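PDB 4JJJ: cellulose 1,4-beta-cellobiosidase from Thermobifida fusca, which probably cleaves cellobiose units from cellulose chains, this chain being the family 48 glycoside hydrolase catalytic domain of a longer, modular cellulase. Local coordinates for residues V29-V34 with G45-E51; V34-E40 with E616-F620; F83-G87 with A168-I172. The protein carries 1 engineered substitution. Where two conformers were deposited one is given. Residues are numbered along the deposited sequence.

Contact 1: residues V29-V34 with G45-E51; sequences VPYHSV and GHQTTSE. With ZN (zinc ion), chain B; BGC (beta-D-glucopyranose), chain C.
In this (α/α)6 glycoside hydrolase, the end of strand 27-30 and the turn that follows it pack against the segment that runs through strand 47-49 into helix 50-67, beside the sugar-binding tunnel. His46, His32 and Thr48 lose most surface here. His46 (chi1 m, chi2 near 180°) lays its imidazole face-to-face on the Tyr31 ring (chi1 m), centroids 3.6 Å apart and planes at 8°. An imidazole can serve two partners at once: NE2 donates to Val34 O at 2.8 Å, while ND1 binds zinc at 2.1 Å together with two waters and Asp153, which also accepts the Tyr31 hydroxyl. His32 sits at a bend, phi/psi -58/-43, with its CA 4.6 Å from that of Thr48. Two backbone bonds fix the register: His32 N to Gln47 O, 2.9 Å, and Ser33 N to Gly45 O, 3.0 Å. Gly45 suits its place because a CB there would clash with Ser33 OG. Thr48 (chi1 t) donates a hydrogen bond from OG1 to Pro30 O, modelled at 2.6 Å, and sets its methyl CG2 3.9 Å from Val29 CG1. The His32 side chain (t) reaches the pocket, where NE2 is hydrogen-bonded to Glu40. A water joins His32 ND1 (2.8 Å), Thr49 OG1 (2.6 Å) and OE1 of Glu51, the predicted proton donor, whose OE2 accepts glucose O4 at 2.6 Å.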
loop_
_atom_site.group_PDB
_atom_site.type_symbol
_atom_site.label_atom_id
_atom_site.label_comp_id
_atom_site.label_asym_id
_atom_site.label_seq_id
_atom_site.Cartn_x
_atom_site.Cartn_y
_atom_site.Cartn_z
ATOM N N VAL A 29 -18.671 -1.217 -1.729
ATOM C CA VAL A 29 -17.425 -0.696 -1.159
ATOM C C VAL A 29 -16.938 -1.691 -0.101
ATOM O O VAL A 29 -17.591 -1.918 0.924
ATOM C CB VAL A 29 -17.630 0.698 -0.547
ATOM C CG1 VAL A 29 -16.315 1.235 0.117
ATOM C CG2 VAL A 29 -18.104 1.666 -1.569
ATOM N N PRO A 30 -15.789 -2.332 -0.346
ATOM C CA PRO A 30 -15.298 -3.300 0.636
ATOM C C PRO A 30 -14.757 -2.619 1.873
ATOM O O PRO A 30 -14.200 -1.527 1.771
ATOM C CB PRO A 30 -14.123 -3.997 -0.073
ATOM C CG PRO A 30 -13.610 -2.940 -1.011
ATOM C CD PRO A 30 -14.910 -2.258 -1.513
ATOM N N TYR A 31 -14.926 -3.237 3.013
ATOM C CA TYR A 31 -14.260 -2.821 4.237
ATOM C C TYR A 31 -12.883 -3.401 4.266
ATOM O O TYR A 31 -12.598 -4.392 3.630
ATOM C CB TYR A 31 -15.043 -3.357 5.429
ATOM C CG TYR A 31 -16.467 -2.834 5.632
ATOM C CD1 TYR A 31 -16.734 -1.457 5.754
ATOM C CD2 TYR A 31 -17.505 -3.706 5.784
ATOM C CE1 TYR A 31 -18.002 -0.998 6.051
ATOM C CE2 TYR A 31 -18.773 -3.235 6.050
ATOM C CZ TYR A 31 -18.981 -1.903 6.167
ATOM O OH TYR A 31 -20.289 -1.433 6.470
ATOM N N HIS A 32 -12.015 -2.832 5.126
ATOM C CA HIS A 32 -10.696 -3.434 5.394
ATOM C C HIS A 32 -10.863 -4.863 5.911
ATOM O O HIS A 32 -10.204 -5.790 5.508
ATOM C CB HIS A 32 -9.897 -2.578 6.349
ATOM C CG HIS A 32 -8.592 -3.235 6.724
ATOM N ND1 HIS A 32 -7.519 -3.294 5.850
ATOM C CD2 HIS A 32 -8.183 -3.815 7.874
ATOM C CE1 HIS A 32 -6.523 -3.909 6.435
ATOM N NE2 HIS A 32 -6.872 -4.214 7.679
ATOM N N SER A 33 -11.834 -5.004 6.814
ATOM C CA SER A 33 -12.153 -6.330 7.413
ATOM C C SER A 33 -13.565 -6.382 7.902
ATOM O O SER A 33 -14.206 -5.384 8.174
ATOM C CB SER A 33 -11.186 -6.675 8.569
ATOM O OG SER A 33 -11.214 -5.659 9.527
ATOM N N VAL A 34 -14.060 -7.604 8.063
ATOM C CA VAL A 34 -15.391 -7.799 8.604
ATOM C C VAL A 34 -15.478 -7.271 10.045
ATOM O O VAL A 34 -16.428 -6.484 10.388
ATOM C CB VAL A 34 -15.807 -9.288 8.527
ATOM C CG1 VAL A 34 -17.073 -9.501 9.325
ATOM C CG2 VAL A 34 -16.007 -9.761 7.117
ATOM N N GLY A 45 -11.564 -1.304 11.301
ATOM C CA GLY A 45 -11.911 -2.334 10.307
ATOM C C GLY A 45 -12.802 -1.853 9.233
ATOM O O GLY A 45 -12.851 -2.467 8.160
ATOM N N HIS A 46 -13.666 -0.850 9.511
ATOM C CA HIS A 46 -14.563 -0.383 8.508
ATOM C C HIS A 46 -14.164 0.972 7.944
ATOM O O HIS A 46 -14.913 1.580 7.194
ATOM C CB HIS A 46 -15.990 -0.347 9.034
ATOM C CG HIS A 46 -16.569 -1.710 9.259
ATOM N ND1 HIS A 46 -17.865 -1.955 9.675
ATOM C CD2 HIS A 46 -16.000 -2.925 9.104
ATOM C CE1 HIS A 46 -18.050 -3.261 9.769
ATOM N NE2 HIS A 46 -16.941 -3.870 9.401
ATOM N N GLN A 47 -12.860 1.311 8.086
ATOM C CA GLN A 47 -12.237 2.047 7.077
ATOM C C GLN A 47 -12.116 1.147 5.887
ATOM O O GLN A 47 -12.283 -0.035 6.013
ATOM C CB GLN A 47 -10.840 2.523 7.523
ATOM C CG GLN A 47 -10.920 3.627 8.589
ATOM C CD GLN A 47 -9.631 3.908 9.275
ATOM O OE1 GLN A 47 -8.697 3.086 9.283
ATOM N NE2 GLN A 47 -9.530 5.073 9.925
ATOM N N THR A 48 -11.710 1.650 4.754
ATOM C CA THR A 48 -11.191 0.844 3.683
ATOM C C THR A 48 -10.092 1.605 2.952
ATOM O O THR A 48 -9.684 2.716 3.307
ATOM C CB THR A 48 -12.248 0.388 2.673
ATOM O OG1 THR A 48 -11.723 -0.807 2.016
ATOM C CG2 THR A 48 -12.701 1.393 1.680
ATOM N N THR A 49 -9.551 0.936 1.970
ATOM C CA THR A 49 -8.272 1.292 1.385
ATOM C C THR A 49 -8.290 1.110 -0.092
ATOM O O THR A 49 -9.066 0.267 -0.639
ATOM C CB THR A 49 -7.118 0.392 1.912
ATOM O OG1 THR A 49 -7.433 -0.969 1.667
ATOM C CG2 THR A 49 -6.984 0.613 3.414
ATOM N N SER A 50 -7.400 1.787 -0.770
ATOM C CA SER A 50 -7.210 1.548 -2.172
ATOM C C SER A 50 -6.678 0.112 -2.362
ATOM O O SER A 50 -6.963 -0.547 -3.396
ATOM C CB SER A 50 -6.371 2.638 -2.846
ATOM O OG SER A 50 -5.098 2.665 -2.280
ATOM N N GLU A 51 -5.938 -0.406 -1.411
ATOM C CA GLU A 51 -5.579 -1.768 -1.401
ATOM C C GLU A 51 -6.816 -2.661 -1.566
ATOM O O GLU A 51 -6.833 -3.594 -2.351
ATOM C CB GLU A 51 -4.793 -2.062 -0.102
ATOM C CG GLU A 51 -4.672 -3.531 0.276
ATOM C CD GLU A 51 -3.946 -3.639 1.585
ATOM O OE1 GLU A 51 -4.611 -3.776 2.636
ATOM O OE2 GLU A 51 -2.674 -3.480 1.585
HETATM ZN ZN ZN B . -19.142 -0.468 10.465
HETATM C C2 BGC C . -2.453 -4.786 6.471
HETATM C C3 BGC C . -2.356 -4.237 5.049
HETATM C C4 BGC C . -0.987 -3.527 4.836
HETATM C C5 BGC C . 0.200 -4.387 5.338
HETATM C C6 BGC C . 1.487 -3.597 5.285
HETATM C C1 BGC C . -1.254 -5.644 6.828
HETATM O O2 BGC C . -3.615 -5.597 6.592
HETATM O O3 BGC C . -3.478 -3.341 4.854
HETATM O O4 BGC C . -0.850 -3.224 3.433
HETATM O O5 BGC C . -0.090 -4.809 6.677
HETATM O O6 BGC C . 1.390 -2.414 6.055
HETATM O O HOH W 1 -7.193 -3.077 3.106
HETATM O O HOH W 2 -20.459 -1.813 11.528
HETATM O O HOH W 3 -18.371 0.768 11.950
#

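Contact 2: residues V34-E40 with E616-F620. With ZN (zinc ion), chain Y; GLC (alpha-D-glucopyranose), chain D; BGC (beta-D-glucopyranose), chain E; BGC (beta-D-glucopyranose), chain C.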
loop_
_atom_site.group_PDB
_atom_site.type_symbol
_atom_site.label_atom_id
_atom_site.label_comp_id
_atom_site.label_asym_id
_atom_site.label_seq_id
_atom_site.Cartn_x
_atom_site.Cartn_y
_atom_site.Cartn_z
ATOM N N VAL A 34 -14.060 -7.604 8.063
ATOM C CA VAL A 34 -15.391 -7.799 8.604
ATOM C C VAL A 34 -15.478 -7.271 10.045
ATOM O O VAL A 34 -16.428 -6.484 10.388
ATOM C CB VAL A 34 -15.807 -9.288 8.527
ATOM C CG1 VAL A 34 -17.073 -9.501 9.325
ATOM C CG2 VAL A 34 -16.007 -9.761 7.117
ATOM N N GLU A 35 -14.466 -7.585 10.822
ATOM C CA GLU A 35 -14.342 -7.188 12.213
ATOM C C GLU A 35 -13.929 -5.725 12.262
ATOM O O GLU A 35 -13.114 -5.295 11.458
ATOM C CB GLU A 35 -13.342 -8.115 12.986
ATOM C CG GLU A 35 -13.663 -9.585 12.993
ATOM C CD GLU A 35 -13.334 -10.290 11.662
ATOM O OE1 GLU A 35 -12.484 -9.767 10.888
ATOM O OE2 GLU A 35 -13.950 -11.388 11.505
ATOM N N THR A 36 -14.457 -4.963 13.236
ATOM C CA THR A 36 -14.191 -3.573 13.343
ATOM C C THR A 36 -12.947 -3.195 14.114
ATOM O O THR A 36 -12.333 -2.206 13.810
ATOM C CB THR A 36 -15.407 -2.848 13.890
ATOM O OG1 THR A 36 -15.843 -3.527 15.091
ATOM C CG2 THR A 36 -16.489 -2.742 12.841
ATOM N N MET A 37 -12.592 -3.981 15.134
ATOM C CA MET A 37 -11.428 -3.614 16.034
ATOM C C MET A 37 -10.144 -4.228 15.509
ATOM O O MET A 37 -9.828 -5.403 15.805
ATOM C CB MET A 37 -11.672 -3.950 17.488
ATOM C CG MET A 37 -10.543 -3.453 18.432
ATOM S SD MET A 37 -11.023 -3.411 20.168
ATOM C CE MET A 37 -9.506 -2.857 20.885
ATOM N N ILE A 38 -9.402 -3.397 14.785
ATOM C CA ILE A 38 -8.211 -3.820 14.131
ATOM C C ILE A 38 -7.381 -2.582 13.869
ATOM O O ILE A 38 -7.877 -1.585 13.350
ATOM C CB ILE A 38 -8.530 -4.612 12.798
ATOM C CG1 ILE A 38 -7.222 -5.084 12.113
ATOM C CG2 ILE A 38 -9.399 -3.829 11.868
ATOM C CD1 ILE A 38 -7.526 -6.175 11.117
ATOM N N VAL A 39 -6.096 -2.640 14.250
ATOM C CA VAL A 39 -5.230 -1.489 14.188
ATOM C C VAL A 39 -3.839 -1.944 13.670
ATOM O O VAL A 39 -3.086 -2.670 14.347
ATOM C CB VAL A 39 -5.060 -0.793 15.578
ATOM C CG1 VAL A 39 -4.169 0.397 15.485
ATOM C CG2 VAL A 39 -6.498 -0.477 16.136
ATOM N N GLU A 40 -3.546 -1.596 12.399
ATOM C CA GLU A 40 -2.333 -2.166 11.771
ATOM C C GLU A 40 -1.760 -1.317 10.666
ATOM O O GLU A 40 -0.551 -1.240 10.482
ATOM C CB GLU A 40 -2.531 -3.623 11.323
ATOM C CG GLU A 40 -3.632 -3.842 10.291
ATOM C CD GLU A 40 -4.110 -5.312 10.185
ATOM O OE1 GLU A 40 -3.825 -6.104 11.093
ATOM O OE2 GLU A 40 -4.696 -5.550 9.087
ATOM N N GLU A 616 -10.226 -14.505 15.194
ATOM C CA GLU A 616 -10.130 -15.140 13.896
ATOM C C GLU A 616 -10.650 -14.091 12.901
ATOM O O GLU A 616 -11.889 -13.915 12.762
ATOM C CB GLU A 616 -10.867 -16.464 13.803
ATOM C CG GLU A 616 -10.235 -17.522 14.704
ATOM C CD GLU A 616 -10.426 -18.929 14.347
ATOM O OE1 GLU A 616 -10.940 -19.200 13.259
ATOM O OE2 GLU A 616 -9.901 -19.750 15.161
ATOM N N ARG A 617 -9.735 -13.324 12.259
ATOM C CA ARG A 617 -10.118 -12.163 11.497
ATOM C C ARG A 617 -10.311 -12.504 9.983
ATOM O O ARG A 617 -9.630 -13.402 9.446
ATOM C CB ARG A 617 -9.030 -11.063 11.610
ATOM C CG ARG A 617 -9.079 -10.380 12.968
ATOM C CD ARG A 617 -7.817 -9.706 13.274
ATOM N NE ARG A 617 -7.991 -8.686 14.324
ATOM C CZ ARG A 617 -7.001 -7.871 14.708
ATOM N NH1 ARG A 617 -5.746 -8.068 14.306
ATOM N NH2 ARG A 617 -7.264 -6.874 15.562
ATOM N N HIS A 618 -11.173 -11.737 9.369
ATOM C CA HIS A 618 -11.530 -11.859 7.926
ATOM C C HIS A 618 -11.204 -10.502 7.304
ATOM O O HIS A 618 -12.053 -9.644 7.058
ATOM C CB HIS A 618 -12.984 -12.240 7.829
ATOM C CG HIS A 618 -13.258 -13.536 8.512
ATOM N ND1 HIS A 618 -13.585 -13.552 9.834
ATOM C CD2 HIS A 618 -13.225 -14.850 8.133
ATOM C CE1 HIS A 618 -13.729 -14.794 10.257
ATOM N NE2 HIS A 618 -13.563 -15.600 9.233
ATOM N N ARG A 619 -9.920 -10.279 6.953
ATOM C CA ARG A 619 -9.412 -9.132 6.206
ATOM C C ARG A 619 -9.801 -9.324 4.755
ATOM O O ARG A 619 -9.566 -10.363 4.198
ATOM C CB ARG A 619 -7.914 -9.002 6.312
ATOM C CG ARG A 619 -7.442 -8.681 7.757
ATOM C CD ARG A 619 -5.885 -8.757 7.749
ATOM N NE ARG A 619 -5.349 -8.425 9.072
ATOM C CZ ARG A 619 -5.192 -9.276 10.064
ATOM N NH1 ARG A 619 -5.539 -10.532 9.945
ATOM N NH2 ARG A 619 -4.662 -8.824 11.186
ATOM N N PHE A 620 -10.379 -8.303 4.192
ATOM C CA PHE A 620 -10.831 -8.403 2.767
ATOM C C PHE A 620 -9.738 -8.888 1.814
ATOM O O PHE A 620 -9.914 -9.833 1.038
ATOM C CB PHE A 620 -11.428 -7.113 2.310
ATOM C CG PHE A 620 -12.020 -7.170 0.914
ATOM C CD1 PHE A 620 -13.259 -7.806 0.688
ATOM C CD2 PHE A 620 -11.364 -6.667 -0.207
ATOM C CE1 PHE A 620 -13.826 -7.895 -0.570
ATOM C CE2 PHE A 620 -11.929 -6.778 -1.469
ATOM C CZ PHE A 620 -13.158 -7.393 -1.661
HETATM ZN ZN ZN Y . -9.793 -21.458 14.286
HETATM C C1 GLC D . 0.080 -8.762 10.887
HETATM C C2 GLC D . 1.044 -7.734 10.451
HETATM C C3 GLC D . 0.306 -6.549 9.775
HETATM C C4 GLC D . -0.564 -7.045 8.615
HETATM C C5 GLC D . -1.442 -8.167 9.178
HETATM C C6 GLC D . -2.309 -8.875 8.178
HETATM O O1 GLC D . -0.679 -8.078 11.804
HETATM O O2 GLC D . 1.685 -7.139 11.663
HETATM O O3 GLC D . 1.212 -5.532 9.378
HETATM O O4 GLC D . -1.440 -5.984 8.179
HETATM O O5 GLC D . -0.626 -9.195 9.744
HETATM O O6 GLC D . -1.492 -9.517 7.264
HETATM C C2 BGC E . 1.431 -7.662 10.114
HETATM C C3 BGC E . 0.656 -6.507 9.490
HETATM C C4 BGC E . -0.461 -7.037 8.567
HETATM C C5 BGC E . -1.316 -8.177 9.154
HETATM C C6 BGC E . -2.173 -8.895 8.109
HETATM C C1 BGC E . 0.496 -8.691 10.701
HETATM O O1 BGC E . 1.338 -9.783 11.199
HETATM O O2 BGC E . 2.279 -7.026 11.127
HETATM O O3 BGC E . 1.529 -5.643 8.755
HETATM O O4 BGC E . -1.366 -6.002 8.176
HETATM O O5 BGC E . -0.472 -9.170 9.736
HETATM O O6 BGC E . -1.408 -9.579 7.149
HETATM C C2 BGC C . -2.453 -4.786 6.471
HETATM C C3 BGC C . -2.356 -4.237 5.049
HETATM C C4 BGC C . -0.987 -3.527 4.836
HETATM C C5 BGC C . 0.200 -4.387 5.338
HETATM C C6 BGC C . 1.487 -3.597 5.285
HETATM C C1 BGC C . -1.254 -5.644 6.828
HETATM O O2 BGC C . -3.615 -5.597 6.592
HETATM O O3 BGC C . -3.478 -3.341 4.854
HETATM O O4 BGC C . -0.850 -3.224 3.433
HETATM O O5 BGC C . -0.090 -4.809 6.677
HETATM O O6 BGC C . 1.390 -2.414 6.055
HETATM O O HOH W 4 -10.550 -7.984 15.296
HETATM O O HOH W 5 -5.102 -5.031 15.634
HETATM O O HOH W 6 -3.485 -6.301 13.755
HETATM O O HOH W 7 -8.734 -21.544 12.555
HETATM O O HOH W 8 -11.427 -22.668 14.154
HETATM O O HOH W 9 -8.810 -22.453 15.634
#
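Two irregular segments are knitted together largely by polar side chains: two glutamates, two arginines and a histidine. The m,p conformation of Glu35 folds its carboxylate over 616-618 so that both oxygens bind one residue: OE1 takes His618 N and OE2 takes His618 ND1, each at 2.8 Å. The His618 ring (chi1 m, chi2 89°) has two nitrogens to offer: ND1 serves Glu35, while NE2 is hydrogen-bonded to Asp537. The His618 carbonyl O accepts Val34 N at 3.0 Å. Arg617, nearly extended beyond chi1, carries its guanidinium along the other segment; NH2 donates to Met37 O at 3.0 Å, Ile38 CB lies over one face, and three waters link it to Met37 O, Val39 N and Glu40 OE1. Arg619 has a CB directed away, yet its long m,t,t chain with chi4 at 86° brings the guanidinium round to Glu40 (chi1 p). The resulting bidentate salt bridge pairs NH2 with OE1 at 2.8 Å and NE with OE2 at 2.9 Å. Glu545 forms salt bridges with both arginines. Glu40 OE2 also accepts glucose O2 at 2.7 Å, lining the glycan pocket. Met37 packs on helix 597-604, while Arg619 occupies the N-cap position of helix 620-637, joining the loop between strands 27-30 and 47-49 to that C-terminal helix.

Contact 3: residues F83-G87 with A168-I172; sequences FIIPG and APAYI
Helix 71-83 ends at Phe83, and the chain then turns past residues 168-172, the two backbones standing apart with CA atoms 6.8 Å between Phe83 and Pro169 and 7.7 Å between Ile84 and Tyr171. Phe83 (chi1 m) offers a broad apolar ring: CD1 lies 3.6 Å from Pro169 CD and CE1 lies 4.2 Å from Ala168 CB. Small or rigid residues suit that position, since they let the ring come close. A water donates to both Phe83 O and Pro169 O, 2.8 Å each, bridging carbonyls that could not pair directly. Ile84 leaves helical geometry (phi/psi -132/-14); its CA-to-CB bond points away from 168-172, and the side chain touches Phe53 of helix 50-67 and Leu150. Its carbonyl C is 3.3 Å from Tyr171 OH. Tyrosine suits position 171 because its long, flat ring (chi1 m, chi2 92°) spans the gap and slots into the curve of the 83-86 backbone. Ile85, extended at -93/111, also faces away. Pro86 (-52/133) closes the curve, with CG 3.9 Å from Tyr171 CE2 and CA 3.4 Å from Tyr171 OH. This is largely apolar packing between the loop after helix 71-83 and a four-stranded antiparallel sheet, with Tyr171 of the inner strand 170-173 set into the loop.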
loop_
_atom_site.group_PDB
_atom_site.type_symbol
_atom_site.label_atom_id
_atom_site.label_comp_id
_atom_site.label_asym_id
_atom_site.label_seq_id
_atom_site.Cartn_x
_atom_site.Cartn_y
_atom_site.Cartn_z
ATOM N N PHE A 83 -16.046 6.332 -5.620
ATOM C CA PHE A 83 -15.861 6.484 -4.185
ATOM C C PHE A 83 -14.429 6.761 -3.725
ATOM O O PHE A 83 -14.248 7.176 -2.622
ATOM C CB PHE A 83 -16.462 5.344 -3.373
ATOM C CG PHE A 83 -17.935 5.228 -3.544
ATOM C CD1 PHE A 83 -18.752 6.278 -3.136
ATOM C CD2 PHE A 83 -18.482 4.097 -4.134
ATOM C CE1 PHE A 83 -20.154 6.181 -3.292
ATOM C CE2 PHE A 83 -19.862 3.950 -4.257
ATOM C CZ PHE A 83 -20.652 4.996 -3.869
ATOM N N ILE A 84 -13.427 6.409 -4.507
ATOM C CA ILE A 84 -12.052 6.522 -4.022
ATOM C C ILE A 84 -11.059 7.215 -4.975
ATOM O O ILE A 84 -10.000 7.554 -4.515
ATOM C CB ILE A 84 -11.507 5.177 -3.533
ATOM C CG1 ILE A 84 -10.436 5.367 -2.438
ATOM C CG2 ILE A 84 -11.036 4.299 -4.671
ATOM C CD1 ILE A 84 -10.045 4.070 -1.724
ATOM N N ILE A 85 -11.417 7.409 -6.241
ATOM C CA ILE A 85 -10.637 8.271 -7.126
ATOM C C ILE A 85 -11.323 9.632 -6.974
ATOM O O ILE A 85 -12.433 9.772 -7.401
ATOM C CB ILE A 85 -10.657 7.804 -8.576
ATOM C CG1 ILE A 85 -9.995 6.405 -8.648
ATOM C CG2 ILE A 85 -9.919 8.833 -9.414
ATOM C CD1 ILE A 85 -9.862 5.827 -10.026
ATOM N N PRO A 86 -10.685 10.617 -6.349
ATOM C CA PRO A 86 -11.363 11.862 -6.095
ATOM C C PRO A 86 -12.001 12.438 -7.334
ATOM O O PRO A 86 -11.323 12.552 -8.390
ATOM C CB PRO A 86 -10.207 12.743 -5.529
ATOM C CG PRO A 86 -9.272 11.731 -4.832
ATOM C CD PRO A 86 -9.297 10.597 -5.833
ATOM N N GLY A 87 -13.283 12.855 -7.180
ATOM C CA GLY A 87 -13.917 13.491 -8.321
ATOM C C GLY A 87 -13.650 14.971 -8.349
ATOM O O GLY A 87 -12.978 15.470 -7.515
ATOM N N ALA A 168 -21.626 8.889 1.515
ATOM C CA ALA A 168 -20.548 8.247 0.756
ATOM C C ALA A 168 -19.440 8.001 1.822
ATOM O O ALA A 168 -19.374 8.717 2.844
ATOM C CB ALA A 168 -20.025 9.141 -0.295
ATOM N N PRO A 169 -18.561 7.032 1.600
ATOM C CA PRO A 169 -17.399 6.958 2.414
ATOM C C PRO A 169 -16.649 8.292 2.529
ATOM O O PRO A 169 -16.510 8.993 1.482
ATOM C CB PRO A 169 -16.536 5.920 1.637
ATOM C CG PRO A 169 -17.522 5.041 0.878
ATOM C CD PRO A 169 -18.524 6.063 0.475
ATOM N N ALA A 170 -16.116 8.647 3.700
ATOM C CA ALA A 170 -15.361 9.890 3.834
ATOM C C ALA A 170 -13.900 9.747 3.387
ATOM O O ALA A 170 -13.265 8.743 3.767
ATOM C CB ALA A 170 -15.403 10.393 5.233
ATOM N N TYR A 171 -13.359 10.747 2.721
ATOM C CA TYR A 171 -11.897 10.737 2.427
ATOM C C TYR A 171 -11.188 11.221 3.622
ATOM O O TYR A 171 -11.399 12.351 4.064
ATOM C CB TYR A 171 -11.627 11.672 1.212
ATOM C CG TYR A 171 -12.011 11.144 -0.122
ATOM C CD1 TYR A 171 -13.291 11.397 -0.679
ATOM C CD2 TYR A 171 -11.118 10.439 -0.930
ATOM C CE1 TYR A 171 -13.622 10.917 -1.964
ATOM C CE2 TYR A 171 -11.447 9.963 -2.184
ATOM C CZ TYR A 171 -12.711 10.207 -2.722
ATOM O OH TYR A 171 -13.028 9.747 -4.012
ATOM N N ILE A 172 -10.291 10.407 4.211
ATOM C CA ILE A 172 -9.607 10.742 5.401
ATOM C C ILE A 172 -8.121 10.383 5.266
ATOM O O ILE A 172 -7.721 9.673 4.328
ATOM C CB ILE A 172 -10.185 9.957 6.625
ATOM C CG1 ILE A 172 -10.289 8.464 6.416
ATOM C CG2 ILE A 172 -11.594 10.523 6.900
ATOM C CD1 ILE A 172 -10.364 7.730 7.750
HETATM O O HOH W 10 -16.392 8.276 -1.221
#

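How the contacts relate
Contacts 1 and 2 form one continuous region: their centres lie about 9 Å apart, they share Val34, their segments alternate along the chain, and both touch the same glucose. Thr36 and Gly45, and likewise His32 and Phe620, are joined through their backbones, so an N-terminal loop is tied to the start of helix 620-637 and both ends of the domain help build the pocket. Contact 3 opens after contact 1 has closed and is nested in the span closed by contact 2. It sits about 13 Å from contact 1, centre to centre, meeting it through Val29 with Phe83; strands 47-49 and 170-173 belong to one sheet. Contact 2 lies farther off, about 21 Å between centres, without touching contact 3.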